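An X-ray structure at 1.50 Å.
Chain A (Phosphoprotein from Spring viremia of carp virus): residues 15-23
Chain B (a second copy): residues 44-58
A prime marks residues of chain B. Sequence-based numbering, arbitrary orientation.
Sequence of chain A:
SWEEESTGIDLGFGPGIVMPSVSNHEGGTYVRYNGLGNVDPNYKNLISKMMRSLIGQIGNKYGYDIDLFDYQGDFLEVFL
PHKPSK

Chain A, residues 15-23: PGIVMPSVS
Chain B, residues 44-58: KNLISKMMRSLIGQI

An extended segment of chain A lies along one face of a chain B helix, in a small packing contact, apolar on the chain A side and mixed on the helix, centred on Val18 and fastened by a single hydrogen bond from a lysine to a backbone carbonyl. The two stretches together bury 392 Å².

Residues 44′-58′ are helical throughout, with phi from -57° to -70° and an unbroken series of i to i+4 backbone hydrogen bonds, from Ser48′ N to Lys44′ O (3.1 Å) through Ile58′ N to Leu54′ O (2.9 Å). The chain A segment is extended from Ile17 onward, with phi/psi of -100/138 at Ile17, -117/126 at Val18, -127/133 at Met19 and -89/158 at Pro20; Ser21 to Ser23 belong to a strand. Its direction follows that of the helix: Gly16 CA lies 6.7 Å from Leu46′ CA and Val18 CA 6.2 Å from Met50′ CA, while Pro20 and Val22 reach the later residues Ser53′ and Gln57′.

The extended backbone sets a two-residue alternation. The CA-to-CB bonds of Val18, Pro20 and Val22 point toward the helix, whereas those of Ile17, Met19 and Ser21 point away and their side chains make no contact within 4.5 Å. On the helix, Asn45′, Lys49′, Ser53′ and Gln57′ all point toward chain A; their spacing of four residues, a little over one turn, keeps them on one face.

Val18, in the t rotamer (chi1 172°), has the largest covered area, 102 Å². Its CG2 lies 4.0 Å from Leu46′ CD1 and 3.7 Å from Lys49′ CB; its CG1 lies 3.7 Å from the selenium, SE, of selenomethionine Met50′ and 4.0 Å from Ser53′ CB. The two methyls thus bridge successive turns. Leu46′ (t, p) starts sideways but brings its end nearer, while Met50′ (chi1 -79°, chi2 -79°, chi3 -16°, the last between wells) also leaves the helix sideways; both are buried and lie beneath the valine on the same side.

The polar link is at the start of the segment. Lys49′ NZ donates to Gly16 O at 3.0 Å, and its chi angles, m, m, t, p, bend the chain toward the N-terminal end of the helix, where NZ meets that carbonyl. Gly16 has phi/psi of 78/3, and this positive phi by itself favours glycine. An ideal CB would sit 3.6 Å from Asn45′ ND2, close but no clash, so the positive phi is the only evidence here that favours glycine. Gly16 CA lies 3.9 Å from Asn45′ ND2.

Farther along, Pro20, its ring C-gamma endo, spans Ser53′ and Gln57′. Pro20 CD is 3.8 Å from Ser53′ OG, a packing contact; that hydroxyl is hydrogen-bonded elsewhere in the structure. Pro20 CG is 3.6 Å from Gln57′ CD. Gln57′ (m, m, chi3 119°) bends its amide across to the proline and onward to Val22, whose CG2 (chi1 171°, t) lies 3.3 Å from Gln57′ NE2. This close approach of a methyl to an amide nitrogen ends the contact.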

# COMPACT_ATOMS: atom_id res chain seq x y z
N PRO A 15 10.21 2.52 -15.74
CA PRO A 15 9.03 1.65 -15.83
C PRO A 15 8.96 0.68 -14.66
O PRO A 15 9.94 -0.00 -14.33
CB PRO A 15 9.22 0.92 -17.16
CG PRO A 15 10.16 1.79 -17.95
CD PRO A 15 11.07 2.41 -16.93
N GLY A 16 7.80 0.64 -14.00
CA GLY A 16 7.54 -0.27 -12.91
C GLY A 16 8.13 0.11 -11.56
O GLY A 16 7.97 -0.66 -10.60
N ILE A 17 8.79 1.25 -11.44
CA ILE A 17 9.48 1.63 -10.21
C ILE A 17 8.62 2.60 -9.42
O ILE A 17 8.02 3.53 -9.98
CB ILE A 17 10.87 2.22 -10.50
CG1 ILE A 17 11.77 1.16 -11.13
CG2 ILE A 17 11.51 2.77 -9.22
CD1 ILE A 17 13.16 1.66 -11.43
N VAL A 18 8.56 2.40 -8.10
CA VAL A 18 7.89 3.30 -7.18
C VAL A 18 8.94 3.86 -6.23
O VAL A 18 9.68 3.09 -5.61
CB VAL A 18 6.78 2.58 -6.38
CG1 VAL A 18 6.24 3.50 -5.28
CG2 VAL A 18 5.67 2.10 -7.31
N MSE A 19 9.01 5.18 -6.13
CA MSE A 19 9.96 5.82 -5.23
C MSE A 19 9.23 6.80 -4.31
O MSE A 19 8.44 7.60 -4.79
CB MSE A 19 11.04 6.57 -6.01
CG MSE A 19 12.05 5.71 -6.75
SE MSE A 19 13.20 4.62 -5.60
CE MSE A 19 13.91 6.05 -4.50
N PRO A 20 9.52 6.74 -3.02
CA PRO A 20 9.02 7.74 -2.07
C PRO A 20 9.97 8.92 -1.95
O PRO A 20 11.14 8.83 -2.29
CB PRO A 20 8.97 6.94 -0.75
CG PRO A 20 10.15 6.00 -0.88
CD PRO A 20 10.27 5.66 -2.36
N SER A 21 9.42 10.05 -1.49
CA SER A 21 10.18 11.23 -1.11
C SER A 21 9.89 11.47 0.37
O SER A 21 8.72 11.56 0.76
CB SER A 21 9.77 12.44 -1.95
OG SER A 21 10.48 13.60 -1.56
N VAL A 22 10.94 11.54 1.19
CA VAL A 22 10.80 11.50 2.64
C VAL A 22 11.26 12.82 3.24
O VAL A 22 12.38 13.28 2.97
CB VAL A 22 11.59 10.31 3.22
CG1 VAL A 22 11.64 10.40 4.75
CG2 VAL A 22 10.94 9.00 2.77
N SER A 23 10.43 13.40 4.10
CA SER A 23 10.80 14.62 4.81
C SER A 23 10.32 14.53 6.25
O SER A 23 9.53 13.65 6.61
CB SER A 23 10.21 15.87 4.15
OG SER A 23 8.80 15.81 4.19
N LYS B 44 -1.85 -4.46 -11.38
CA LYS B 44 -1.46 -5.42 -10.35
C LYS B 44 -0.01 -5.22 -9.95
O LYS B 44 0.32 -5.23 -8.75
CB LYS B 44 -1.69 -6.86 -10.83
CG LYS B 44 -1.89 -7.85 -9.69
CD LYS B 44 -2.17 -9.26 -10.19
CE LYS B 44 -3.46 -9.32 -11.00
NZ LYS B 44 -3.84 -10.73 -11.34
N ASN B 45 0.86 -4.95 -10.93
CA ASN B 45 2.26 -4.67 -10.62
C ASN B 45 2.39 -3.38 -9.81
O ASN B 45 3.10 -3.34 -8.80
CB ASN B 45 3.08 -4.60 -11.91
CG ASN B 45 4.56 -4.39 -11.63
OD1 ASN B 45 5.22 -5.26 -11.07
ND2 ASN B 45 5.08 -3.23 -12.03
N LEU B 46 1.70 -2.32 -10.23
CA LEU B 46 1.77 -1.06 -9.50
C LEU B 46 1.27 -1.21 -8.07
O LEU B 46 1.87 -0.66 -7.14
CB LEU B 46 0.97 0.02 -10.22
CG LEU B 46 0.95 1.41 -9.56
CD1 LEU B 46 2.35 1.98 -9.48
CD2 LEU B 46 0.01 2.38 -10.29
N ILE B 47 0.16 -1.93 -7.87
CA ILE B 47 -0.35 -2.12 -6.51
C ILE B 47 0.70 -2.81 -5.64
O ILE B 47 0.95 -2.41 -4.50
CB ILE B 47 -1.66 -2.92 -6.54
CG1 ILE B 47 -2.80 -2.06 -7.09
CG2 ILE B 47 -2.00 -3.44 -5.14
CD1 ILE B 47 -4.00 -2.86 -7.56
N SER B 48 1.31 -3.86 -6.18
CA SER B 48 2.30 -4.61 -5.41
C SER B 48 3.52 -3.75 -5.08
O SER B 48 3.99 -3.75 -3.93
CB SER B 48 2.71 -5.87 -6.18
OG SER B 48 3.55 -6.70 -5.40
N LYS B 49 4.01 -2.98 -6.05
CA LYS B 49 5.19 -2.14 -5.82
C LYS B 49 4.90 -1.01 -4.84
O LYS B 49 5.77 -0.64 -4.04
CB LYS B 49 5.68 -1.58 -7.16
CG LYS B 49 6.20 -2.63 -8.12
CD LYS B 49 7.50 -3.23 -7.62
CE LYS B 49 8.06 -4.22 -8.64
NZ LYS B 49 8.61 -3.52 -9.83
N MSE B 50 3.70 -0.44 -4.91
CA MSE B 50 3.32 0.61 -3.97
C MSE B 50 3.23 0.06 -2.56
O MSE B 50 3.77 0.68 -1.62
CB MSE B 50 1.98 1.22 -4.37
CG MSE B 50 2.03 2.24 -5.50
SE MSE B 50 2.61 4.02 -4.95
CE MSE B 50 2.39 3.86 -3.01
N MSE B 51 2.56 -1.08 -2.38
CA MSE B 51 2.48 -1.66 -1.04
C MSE B 51 3.84 -2.07 -0.51
O MSE B 51 4.13 -1.84 0.67
CB MSE B 51 1.54 -2.87 -0.99
CG MSE B 51 0.14 -2.62 -1.47
SE MSE B 51 -0.81 -1.35 -0.32
CE MSE B 51 -1.53 -0.27 -1.75
N ARG B 52 4.70 -2.62 -1.38
CA ARG B 52 6.04 -3.00 -0.94
C ARG B 52 6.84 -1.78 -0.49
O ARG B 52 7.54 -1.81 0.53
CB ARG B 52 6.78 -3.73 -2.05
CG ARG B 52 7.98 -4.52 -1.55
CD ARG B 52 8.58 -5.43 -2.62
NE ARG B 52 7.67 -6.48 -3.07
CZ ARG B 52 7.52 -7.66 -2.46
NH1 ARG B 52 8.19 -7.93 -1.36
NH2 ARG B 52 6.68 -8.55 -2.95
N SER B 53 6.77 -0.69 -1.25
CA SER B 53 7.48 0.52 -0.86
C SER B 53 6.94 1.06 0.47
O SER B 53 7.71 1.39 1.38
CB SER B 53 7.35 1.56 -1.97
OG SER B 53 7.95 2.77 -1.55
N LEU B 54 5.62 1.13 0.61
CA LEU B 54 5.02 1.65 1.84
C LEU B 54 5.48 0.87 3.07
O LEU B 54 5.89 1.47 4.08
CB LEU B 54 3.49 1.60 1.71
CG LEU B 54 2.70 1.98 2.96
CD1 LEU B 54 3.01 3.40 3.39
CD2 LEU B 54 1.20 1.81 2.69
N ILE B 55 5.41 -0.46 3.02
CA ILE B 55 5.81 -1.21 4.20
C ILE B 55 7.31 -1.11 4.44
O ILE B 55 7.76 -1.20 5.59
CB ILE B 55 5.36 -2.69 4.14
CG1 ILE B 55 6.05 -3.44 3.01
CG2 ILE B 55 3.83 -2.77 4.03
CD1 ILE B 55 5.76 -4.93 3.04
N GLY B 56 8.10 -0.88 3.39
CA GLY B 56 9.52 -0.65 3.61
C GLY B 56 9.79 0.67 4.31
O GLY B 56 10.68 0.77 5.16
N GLN B 57 9.00 1.70 3.99
CA GLN B 57 9.15 2.98 4.65
C GLN B 57 8.71 2.90 6.10
O GLN B 57 9.36 3.45 6.99
CB GLN B 57 8.35 4.04 3.89
CG GLN B 57 8.82 4.20 2.44
CD GLN B 57 10.29 4.60 2.38
OE1 GLN B 57 11.13 3.88 1.83
NE2 GLN B 57 10.60 5.72 2.98
N ILE B 58 7.60 2.19 6.36
CA ILE B 58 7.13 2.06 7.74
C ILE B 58 8.11 1.24 8.56
O ILE B 58 8.42 1.57 9.71
CB ILE B 58 5.71 1.46 7.76
CG1 ILE B 58 4.73 2.42 7.11
CG2 ILE B 58 5.29 1.14 9.20
CD1 ILE B 58 3.34 1.83 6.84